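Local coordinates for protein putative modulator of DNA gyrase (Bacteroides thetaiotaomicron, PDB 1VPB) that is a putative modulator of DNA gyrase and probably acts as a metallopeptidase, at residues Val111-Pro115 against Ser116-Lys120; Ser214-Met217 against Asn218-Ile221; Ser277-Leu280 against Asn281-Asn284. All coordinates share one frame; numbering follows the deposited sequence.

Contact 1 of 3, residues Val111-Pro115 against Ser116-Lys120; sequences VLADP and SRYYK
Asp114 and Arg117 close a tight 3-10 turn, the backbone N of Arg117 donating to Asp114 O at 3.0 Å, and a second bond between residues three apart follows, from Tyr118 N to Pro115 O at 3.2 Å. Superposed on these is an Asx turn with proline at its middle position: Asp114 OD1 accepts from Ser116 N at 2.9 Å, the donor standing above the carboxylate plane, and the group reaches there because CG lies opposite the backbone N (chi1 175°), swung forward along the chain. Ser116 OG lies 2.8 Å from the same Asp114 OD1, a weak bond whose proton is not settled. Pro115 suits the position between them: its ring already restricts phi to a value the turn uses, and it has no N-H to leave without a partner.

Tyr118 folds back against this turn. Pro115 CA sits over one face of its ring, Pro115 CB comes within 3.6 Å of Tyr118 CE2, and the methyl of Ala113 approaches Tyr118 CE1 obliquely at 4.0 Å. Tyr118 OH bonds to Asn179 OD1, while ND2 of the same amide bonds to Ala113 O; water 1, at the ring edge, joins the hydroxyl to Ala113 N. A second water links Asp114 N to Arg117 NH1. Ile177 of strand 159-177 and Phe181 also touch the tyrosine in this long loop between helices 87-101 and 138-150. Lys120 bends at chi2 (-62°) and returns to Pro115 O, where its NZ binds at 2.8 Å from the face of the carbonyl opposite to that used by Tyr118 N.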
ATOM      1  N   VAL A 111       0.194  12.102 -26.987  1.00 38.94           N
ATOM      2  CA  VAL A 111       0.962  13.126 -27.634  1.00 37.71           C
ATOM      3  C   VAL A 111       1.563  14.065 -26.591  1.00 36.71           C
ATOM      4  O   VAL A 111       1.158  14.079 -25.455  1.00 40.27           O
ATOM      5  CB  VAL A 111       0.102  13.947 -28.627  1.00 40.65           C
ATOM      6  CG1 VAL A 111      -0.405  13.060 -29.756  1.00 43.57           C
ATOM      7  CG2 VAL A 111      -1.002  14.661 -27.888  1.00 42.28           C
ATOM      8  N   LEU A 112       2.585  14.789 -26.999  1.00 37.79           N
ATOM      9  CA  LEU A 112       3.158  15.815 -26.118  1.00 36.32           C
ATOM     10  C   LEU A 112       2.220  17.009 -26.151  1.00 36.04           C
ATOM     11  O   LEU A 112       1.470  17.234 -27.105  1.00 37.94           O
ATOM     12  CB  LEU A 112       4.554  16.214 -26.590  1.00 35.73           C
ATOM     13  CG  LEU A 112       5.701  15.164 -26.481  1.00 34.75           C
ATOM     14  CD1 LEU A 112       7.058  15.771 -26.740  1.00 43.63           C
ATOM     15  CD2 LEU A 112       5.697  14.531 -25.190  1.00 42.32           C
ATOM     16  N   ALA A 113       2.238  17.740 -25.052  1.00 39.16           N
ATOM     17  CA  ALA A 113       1.485  19.006 -24.995  1.00 41.83           C
ATOM     18  C   ALA A 113       2.029  20.017 -26.014  1.00 38.77           C
ATOM     19  O   ALA A 113       3.186  19.972 -26.409  1.00 37.65           O
ATOM     20  CB  ALA A 113       1.606  19.594 -23.588  1.00 44.02           C
ATOM     21  N   ASP A 114       1.185  20.977 -26.391  1.00 37.90           N
ATOM     22  CA  ASP A 114       1.580  22.113 -27.190  1.00 37.63           C
ATOM     23  C   ASP A 114       2.593  22.900 -26.332  1.00 34.10           C
ATOM     24  O   ASP A 114       2.236  23.280 -25.195  1.00 36.11           O
ATOM     25  CB  ASP A 114       0.354  22.967 -27.405  1.00 41.92           C
ATOM     26  CG  ASP A 114       0.612  24.282 -28.128  1.00 44.56           C
ATOM     27  OD1 ASP A 114       1.721  24.834 -28.247  1.00 43.00           O
ATOM     28  OD2 ASP A 114      -0.369  24.842 -28.651  1.00 59.12           O
ATOM     29  N   PRO A 115       3.790  23.140 -26.807  1.00 36.36           N
ATOM     30  CA  PRO A 115       4.810  23.784 -25.956  1.00 34.49           C
ATOM     31  C   PRO A 115       4.537  25.231 -25.595  1.00 40.47           C
ATOM     32  O   PRO A 115       5.151  25.707 -24.633  1.00 38.39           O
ATOM     33  CB  PRO A 115       6.099  23.614 -26.758  1.00 39.18           C
ATOM     34  CG  PRO A 115       5.605  23.521 -28.107  1.00 36.78           C
ATOM     35  CD  PRO A 115       4.335  22.855 -28.128  1.00 36.78           C
ATOM     36  N   SER A 116       3.542  25.820 -26.234  1.00 37.54           N
ATOM     37  CA  SER A 116       3.103  27.194 -25.886  1.00 38.67           C
ATOM     38  C   SER A 116       2.469  27.182 -24.470  1.00 41.96           C
ATOM     39  O   SER A 116       2.454  28.227 -23.775  1.00 39.76           O
ATOM     40  CB  SER A 116       2.140  27.718 -26.920  1.00 40.55           C
ATOM     41  OG  SER A 116       0.898  27.134 -26.790  1.00 41.06           O
ATOM     42  N   ARG A 117       2.014  25.991 -24.026  1.00 35.96           N
ATOM     43  CA  ARG A 117       1.445  25.812 -22.691  1.00 35.68           C
ATOM     44  C   ARG A 117       2.425  25.565 -21.561  1.00 33.12           C
ATOM     45  O   ARG A 117       2.015  25.529 -20.408  1.00 34.47           O
ATOM     46  CB  ARG A 117       0.469  24.630 -22.701  1.00 36.16           C
ATOM     47  CG  ARG A 117      -0.637  24.762 -23.677  1.00 41.24           C
ATOM     48  CD  ARG A 117      -1.519  23.527 -23.722  1.00 42.31           C
ATOM     49  NE  ARG A 117      -2.175  23.351 -22.446  1.00 44.01           N
ATOM     50  CZ  ARG A 117      -2.334  22.158 -21.811  1.00 41.13           C
ATOM     51  NH1 ARG A 117      -1.997  20.972 -22.358  1.00 48.34           N
ATOM     52  NH2 ARG A 117      -2.919  22.174 -20.660  1.00 47.89           N
ATOM     53  N   TYR A 118       3.706  25.327 -21.853  1.00 33.21           N
ATOM     54  CA  TYR A 118       4.653  25.021 -20.835  1.00 34.36           C
ATOM     55  C   TYR A 118       5.001  26.205 -19.932  1.00 32.49           C
ATOM     56  O   TYR A 118       4.937  27.352 -20.383  1.00 34.35           O
ATOM     57  CB  TYR A 118       5.937  24.573 -21.480  1.00 35.32           C
ATOM     58  CG  TYR A 118       5.894  23.212 -22.174  1.00 32.80           C
ATOM     59  CD1 TYR A 118       5.080  22.198 -21.696  1.00 36.82           C
ATOM     60  CD2 TYR A 118       6.706  22.955 -23.283  1.00 42.31           C
ATOM     61  CE1 TYR A 118       5.105  20.924 -22.303  1.00 41.60           C
ATOM     62  CE2 TYR A 118       6.761  21.696 -23.845  1.00 49.81           C
ATOM     63  CZ  TYR A 118       5.975  20.701 -23.359  1.00 35.47           C
ATOM     64  OH  TYR A 118       5.948  19.378 -23.939  1.00 33.24           O
ATOM     65  N   TYR A 119       5.352  25.900 -18.706  1.00 33.47           N
ATOM     66  CA  TYR A 119       6.003  26.905 -17.853  1.00 34.39           C
ATOM     67  C   TYR A 119       7.242  27.437 -18.549  1.00 35.50           C
ATOM     68  O   TYR A 119       8.151  26.726 -18.940  1.00 33.73           O
ATOM     69  CB  TYR A 119       6.316  26.355 -16.504  1.00 32.07           C
ATOM     70  CG  TYR A 119       7.034  27.336 -15.590  1.00 30.87           C
ATOM     71  CD1 TYR A 119       6.435  28.537 -15.250  1.00 36.16           C
ATOM     72  CD2 TYR A 119       8.228  27.021 -15.007  1.00 30.63           C
ATOM     73  CE1 TYR A 119       7.099  29.394 -14.381  1.00 33.35           C
ATOM     74  CE2 TYR A 119       8.863  27.885 -14.136  1.00 31.71           C
ATOM     75  CZ  TYR A 119       8.251  29.084 -13.854  1.00 33.37           C
ATOM     76  OH  TYR A 119       8.889  29.999 -13.014  1.00 33.85           O
ATOM     77  N   LYS A 120       7.336  28.755 -18.531  1.00 34.71           N
ATOM     78  CA  LYS A 120       8.385  29.535 -19.305  1.00 32.86           C
ATOM     79  C   LYS A 120       9.362  30.221 -18.362  1.00 33.57           C
ATOM     80  O   LYS A 120      10.221  30.961 -18.833  1.00 34.52           O
ATOM     81  CB  LYS A 120       7.707  30.533 -20.235  1.00 31.33           C
ATOM     82  CG  LYS A 120       6.730  29.952 -21.285  1.00 34.33           C
ATOM     83  CD  LYS A 120       7.445  29.024 -22.244  1.00 38.32           C
ATOM     84  CE  LYS A 120       6.446  28.450 -23.254  1.00 38.91           C
ATOM     85  NZ  LYS A 120       7.249  27.437 -24.168  1.00 39.62           N
TER
HETATM   86  O   HOH W   1       4.273  17.471 -22.798  1.00 23.60           O
HETATM   87  O   HOH W   2      -1.691  20.662 -25.386  1.00 30.17           O

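Contact 2 of 3, residues Ser214-Met217 against Asn218-Ile221; sequences SLYM and NDLI
Tyr216 and Asp219 lie side by side across a compact turn, their side chains pointing the same way. The tyrosine begins with CB 3.4 Å from Asp219 OD2, which makes this methylene the nearest part of the side chain to the carboxylate. Its CG lies opposite the carbonyl carbon, beside the backbone N (chi1 -72°), which leads the ring away while CB faces the acid: Asp219 OD2 is 3.8 Å from Tyr216 CG and 4.0 Å from Tyr216 CD1. Ring and carboxylate planes stand 41° apart, and the oxygen meets the ring obliquely. Farther out Lys302 makes a cation-pi contact with the ring, and at the tip OH bonds to Lys127 O. Tyrosine suits the place because one residue offers apolar carbon, a ring for a cation and a polar end.

The backbone behind it is tightly wound. Tyr216 O receives weak bonds from Asp219 N and Leu220 N, whereas Leu220 N reaches Met217 O at 3.2 Å from well above the carbonyl plane, with an N-H...O angle of 145°. Ser214 OG accepts from Tyr216 N in an ST turn, although the serine has two conformers. Met217 SD and Leu220 CD2 approach to 4.2 Å; unbranched, bendable methionine and branched leucine, both buried, suit the apolar side resting on the sheet.

Asp130 OD2 accepts from Met217 N, and the turn leads from strand 207-214, an edge strand, within this chain, of the antiparallel sheet, to helix 225-234. Met217 and Leu220 both rest on Tyr190 of the adjoining strand 181-198, while Leu220 also touches Leu192 and Glu212.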
ATOM      1  N   SER A 214       5.646  20.884   8.352  0.50 32.51           N
ATOM      2  CA  SER A 214       6.074  22.144   7.762  0.50 32.74           C
ATOM      3  C   SER A 214       7.150  21.879   6.712  0.50 33.79           C
ATOM      4  O   SER A 214       7.846  20.862   6.780  0.50 33.62           O
ATOM      5  CB  SER A 214       6.687  23.064   8.824  0.50 34.60           C
ATOM      6  OG  SER A 214       7.018  24.334   8.260  0.50 28.79           O
ATOM      7  N   LEU A 215       7.334  22.836   5.804  1.00 33.98           N
ATOM      8  CA  LEU A 215       8.389  22.779   4.849  1.00 32.05           C
ATOM      9  C   LEU A 215       9.721  23.195   5.526  1.00 31.30           C
ATOM     10  O   LEU A 215      10.796  22.929   5.000  1.00 33.74           O
ATOM     11  CB  LEU A 215       8.065  23.726   3.700  1.00 32.96           C
ATOM     12  CG  LEU A 215       6.804  23.429   2.876  1.00 37.65           C
ATOM     13  CD1 LEU A 215       6.747  24.396   1.698  1.00 44.86           C
ATOM     14  CD2 LEU A 215       6.867  22.051   2.334  1.00 38.21           C
ATOM     15  N   TYR A 216       9.637  23.940   6.667  1.00 32.47           N
ATOM     16  CA  TYR A 216      10.816  24.474   7.378  1.00 31.69           C
ATOM     17  C   TYR A 216      10.899  23.999   8.849  1.00 31.87           C
ATOM     18  O   TYR A 216       9.913  24.023   9.549  1.00 33.73           O
ATOM     19  CB  TYR A 216      10.712  26.015   7.428  1.00 36.27           C
ATOM     20  CG  TYR A 216      10.966  26.652   6.091  1.00 35.19           C
ATOM     21  CD1 TYR A 216      10.018  26.639   5.096  1.00 37.81           C
ATOM     22  CD2 TYR A 216      12.201  27.139   5.782  1.00 36.70           C
ATOM     23  CE1 TYR A 216      10.279  27.196   3.842  1.00 37.30           C
ATOM     24  CE2 TYR A 216      12.468  27.716   4.543  1.00 38.05           C
ATOM     25  CZ  TYR A 216      11.518  27.694   3.570  1.00 36.18           C
ATOM     26  OH  TYR A 216      11.802  28.269   2.339  1.00 37.27           O
ATOM     27  N   MET A 217      12.063  23.529   9.259  1.00 34.70           N
ATOM     28  CA  MET A 217      12.263  23.021  10.648  1.00 34.62           C
ATOM     29  C   MET A 217      11.918  24.101  11.626  1.00 38.01           C
ATOM     30  O   MET A 217      11.247  23.862  12.656  1.00 39.74           O
ATOM     31  CB  MET A 217      13.689  22.520  10.845  1.00 40.09           C
ATOM     32  CG  MET A 217      13.972  22.066  12.278  1.00 40.55           C
ATOM     33  SD  MET A 217      12.909  20.710  12.825  1.00 37.21           S
ATOM     34  CE  MET A 217      13.994  19.434  12.354  1.00 43.07           C
ATOM     35  N   ASN A 218      12.342  25.325  11.299  1.00 40.12           N
ATOM     36  CA  ASN A 218      12.103  26.449  12.186  1.00 42.85           C
ATOM     37  C   ASN A 218      10.615  26.733  12.409  1.00 42.31           C
ATOM     38  O   ASN A 218      10.232  27.181  13.483  1.00 46.93           O
ATOM     39  CB  ASN A 218      12.793  27.701  11.656  1.00 45.92           C
ATOM     40  CG  ASN A 218      12.819  28.817  12.678  1.00 56.92           C
ATOM     41  OD1 ASN A 218      12.169  29.836  12.495  1.00 76.10           O
ATOM     42  ND2 ASN A 218      13.538  28.609  13.769  1.00 68.56           N
ATOM     43  N   ASP A 219       9.786  26.475  11.409  1.00 39.30           N
ATOM     44  CA  ASP A 219       8.367  26.702  11.466  1.00 37.18           C
ATOM     45  C   ASP A 219       7.542  25.540  11.994  1.00 37.72           C
ATOM     46  O   ASP A 219       6.362  25.700  12.308  1.00 41.81           O
ATOM     47  CB  ASP A 219       7.821  27.112  10.093  1.00 39.25           C
ATOM     48  CG  ASP A 219       8.523  28.318   9.510  1.00 49.96           C
ATOM     49  OD1 ASP A 219       9.093  29.145  10.262  1.00 52.93           O
ATOM     50  OD2 ASP A 219       8.547  28.543   8.286  1.00 40.80           O
ATOM     51  N   LEU A 220       8.124  24.360  12.089  1.00 35.86           N
ATOM     52  CA  LEU A 220       7.337  23.215  12.556  1.00 33.53           C
ATOM     53  C   LEU A 220       6.922  23.436  14.001  1.00 34.03           C
ATOM     54  O   LEU A 220       7.758  23.751  14.855  1.00 35.84           O
ATOM     55  CB  LEU A 220       8.199  21.964  12.473  1.00 32.66           C
ATOM     56  CG  LEU A 220       7.679  20.613  12.974  1.00 36.92           C
ATOM     57  CD1 LEU A 220       6.519  20.116  12.118  1.00 36.50           C
ATOM     58  CD2 LEU A 220       8.845  19.589  13.010  1.00 36.46           C
ATOM     59  N   ILE A 221       5.638  23.231  14.253  1.00 33.65           N
ATOM     60  CA  ILE A 221       5.118  23.207  15.598  1.00 36.62           C
ATOM     61  C   ILE A 221       5.543  21.905  16.259  1.00 38.56           C
ATOM     62  O   ILE A 221       5.243  20.830  15.764  1.00 37.62           O
ATOM     63  CB  ILE A 221       3.609  23.322  15.599  1.00 37.94           C
ATOM     64  CG1 ILE A 221       3.161  24.691  15.069  1.00 43.13           C
ATOM     65  CG2 ILE A 221       3.077  23.142  17.013  1.00 39.52           C
ATOM     66  CD1 ILE A 221       1.754  24.674  14.564  1.00 49.20           C
TER

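Contact 3 of 3, residues Ser277-Leu280 against Asn281-Asn284; sequences SFLL and NKLN
Leu279 and Lys282 are the ends of a type II beta turn, closed by Lys282 N donating to Leu279 O at 3.2 Å with an N-H...O angle of 140°. The lysine chain then lies over the turn it closes. Its CG is 3.4 Å from Leu279 O and 4.3 Å from Leu279 CD2, and the bend at chi2 (-57°) turns the chain back so that Lys282 CE comes to 3.8 Å from Phe278 O. What lines the turn is therefore the aliphatic part of the lysine. At the corner, Leu280 and Asn281 run side by side in the same direction, with Asn281 OD1 4.0 Å from Leu280 CG. Asn281 has a positive phi (65°), the left-handed conformation needed at the third position of this turn and one that asparagine adopts more readily than most residues.

A type I turn from Ser277 to Leu280 precedes this one and shares Leu279 and Leu280 with it. Leu280 N bonds to Ser277 O, and Ser277 OG accepts from Leu279 N at 3.1 Å, forming an ST turn. That hydroxyl also bonds to Ala266 O, tying the double turn to the chain ahead of helix 269-273. Buried Leu279 packs on Ala266, Leu267 and Ile287, and buried Phe278 on Leu416 and Ile417 of helix 416-421, while the partly exposed Leu280 touches Leu272 of helix 269-273.

Tyr330 OH bonds to both Leu279 O and Lys282 N, so the one N-H of Lys282 is shared by two acceptors and Leu279 O receives two donors. The hydroxyl can donate to the carbonyl and accept from the amide at once, so the turn is stitched to a part of the chain remote in sequence through backbone polar groups, with the leucines and phenylalanine supplying the apolar grip.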
ATOM      1  N   SER A 277     -17.988   9.636 -13.458  1.00 39.56           N
ATOM      2  CA  SER A 277     -17.939  10.856 -12.671  1.00 39.24           C
ATOM      3  C   SER A 277     -19.292  11.435 -12.532  1.00 35.75           C
ATOM      4  O   SER A 277     -19.972  11.741 -13.516  1.00 37.34           O
ATOM      5  CB  SER A 277     -16.999  11.887 -13.295  1.00 38.97           C
ATOM      6  OG  SER A 277     -17.248  13.160 -12.679  1.00 37.92           O
ATOM      7  N   PHE A 278     -19.726  11.604 -11.291  1.00 34.78           N
ATOM      8  CA  PHE A 278     -21.037  12.214 -11.044  1.00 34.59           C
ATOM      9  C   PHE A 278     -21.079  13.720 -11.320  1.00 36.49           C
ATOM     10  O   PHE A 278     -22.145  14.356 -11.189  1.00 36.09           O
ATOM     11  CB  PHE A 278     -21.506  11.928  -9.616  1.00 37.50           C
ATOM     12  CG  PHE A 278     -20.617  12.492  -8.517  1.00 35.80           C
ATOM     13  CD1 PHE A 278     -19.566  11.748  -7.997  1.00 34.99           C
ATOM     14  CD2 PHE A 278     -20.866  13.764  -7.953  1.00 37.89           C
ATOM     15  CE1 PHE A 278     -18.747  12.241  -6.960  1.00 38.51           C
ATOM     16  CE2 PHE A 278     -20.013  14.269  -6.937  1.00 35.23           C
ATOM     17  CZ  PHE A 278     -18.988  13.513  -6.439  1.00 38.45           C
ATOM     18  N   LEU A 279     -19.911  14.291 -11.636  1.00 35.29           N
ATOM     19  CA  LEU A 279     -19.830  15.675 -12.076  1.00 34.42           C
ATOM     20  C   LEU A 279     -19.701  15.857 -13.595  1.00 36.85           C
ATOM     21  O   LEU A 279     -19.558  16.962 -14.081  1.00 35.98           O
ATOM     22  CB  LEU A 279     -18.679  16.378 -11.347  1.00 32.81           C
ATOM     23  CG  LEU A 279     -18.925  16.439  -9.818  1.00 33.43           C
ATOM     24  CD1 LEU A 279     -17.806  17.255  -9.179  1.00 37.84           C
ATOM     25  CD2 LEU A 279     -20.229  17.056  -9.522  1.00 39.10           C
ATOM     26  N   LEU A 280     -19.858  14.771 -14.351  1.00 37.39           N
ATOM     27  CA  LEU A 280     -19.830  14.867 -15.800  1.00 38.99           C
ATOM     28  C   LEU A 280     -21.013  15.731 -16.177  1.00 38.35           C
ATOM     29  O   LEU A 280     -22.091  15.611 -15.564  1.00 38.69           O
ATOM     30  CB  LEU A 280     -19.999  13.474 -16.397  1.00 43.35           C
ATOM     31  CG  LEU A 280     -19.957  13.355 -17.916  1.00 41.87           C
ATOM     32  CD1 LEU A 280     -18.559  13.582 -18.451  1.00 49.10           C
ATOM     33  CD2 LEU A 280     -20.501  11.958 -18.270  1.00 49.65           C
ATOM     34  N   ASN A 281     -20.817  16.611 -17.154  1.00 43.19           N
ATOM     35  CA  ASN A 281     -21.885  17.497 -17.659  1.00 41.53           C
ATOM     36  C   ASN A 281     -22.407  18.527 -16.652  1.00 42.83           C
ATOM     37  O   ASN A 281     -23.526  19.005 -16.763  1.00 43.00           O
ATOM     38  CB  ASN A 281     -23.092  16.693 -18.198  1.00 49.02           C
ATOM     39  CG  ASN A 281     -22.732  15.804 -19.372  1.00 53.45           C
ATOM     40  OD1 ASN A 281     -21.797  16.092 -20.153  1.00 64.16           O
ATOM     41  ND2 ASN A 281     -23.460  14.694 -19.497  1.00 67.97           N
ATOM     42  N   LYS A 282     -21.617  18.838 -15.642  1.00 38.83           N
ATOM     43  CA  LYS A 282     -22.028  19.841 -14.650  1.00 36.69           C
ATOM     44  C   LYS A 282     -21.204  21.125 -14.753  1.00 36.99           C
ATOM     45  O   LYS A 282     -21.404  22.048 -13.953  1.00 36.77           O
ATOM     46  CB  LYS A 282     -21.871  19.273 -13.266  1.00 37.22           C
ATOM     47  CG  LYS A 282     -22.634  17.977 -12.960  1.00 42.56           C
ATOM     48  CD  LYS A 282     -24.075  18.044 -13.160  1.00 48.17           C
ATOM     49  CE  LYS A 282     -24.681  16.706 -12.731  1.00 50.10           C
ATOM     50  NZ  LYS A 282     -25.919  16.444 -13.484  1.00 48.22           N
ATOM     51  N   LEU A 283     -20.304  21.218 -15.736  1.00 38.44           N
ATOM     52  CA  LEU A 283     -19.428  22.365 -15.844  1.00 37.08           C
ATOM     53  C   LEU A 283     -20.285  23.604 -16.052  1.00 36.92           C
ATOM     54  O   LEU A 283     -21.222  23.588 -16.839  1.00 36.24           O
ATOM     55  CB  LEU A 283     -18.392  22.181 -16.970  1.00 37.24           C
ATOM     56  CG  LEU A 283     -17.282  23.223 -17.095  1.00 40.51           C
ATOM     57  CD1 LEU A 283     -16.334  23.184 -15.886  1.00 40.93           C
ATOM     58  CD2 LEU A 283     -16.491  22.974 -18.345  1.00 41.64           C
ATOM     59  N   ASN A 284     -19.944  24.666 -15.310  1.00 37.06           N
ATOM     60  CA  ASN A 284     -20.622  25.945 -15.381  1.00 39.11           C
ATOM     61  C   ASN A 284     -22.078  25.882 -14.951  1.00 35.32           C
ATOM     62  O   ASN A 284     -22.830  26.800 -15.208  1.00 36.21           O
ATOM     63  CB  ASN A 284     -20.453  26.612 -16.754  1.00 41.98           C
ATOM     64  CG  ASN A 284     -18.969  26.769 -17.145  1.00 39.93           C
ATOM     65  OD1 ASN A 284     -18.595  26.314 -18.205  1.00 48.24           O
ATOM     66  ND2 ASN A 284     -18.135  27.332 -16.258  1.00 43.00           N
TER

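How the contacts relate
All three contacts are partly buried local turns in loops, and they follow one another along the chain without touching; the nearest atoms of contacts 1 and 3 are about 14 Å apart. Contact 2 lies closest to the chain's centre, about 18 Å centre to centre, and contact 1 farthest, at about 25 Å. Contacts 1 and 2 both rest on the six-stranded antiparallel sheet, contact 1 through strands 36-52 and 159-177, contact 2 through 181-198 and 207-214, whereas contact 3 is set among helices 269-273 and 416-421. Water bridges belong to contact 1, where a lysine also returns to a backbone carbonyl. Contact 2 combines backbone bonds, two of them weak, with an apolar underside, and contact 3 has consecutive beta turns with largely hydrophobic surroundings.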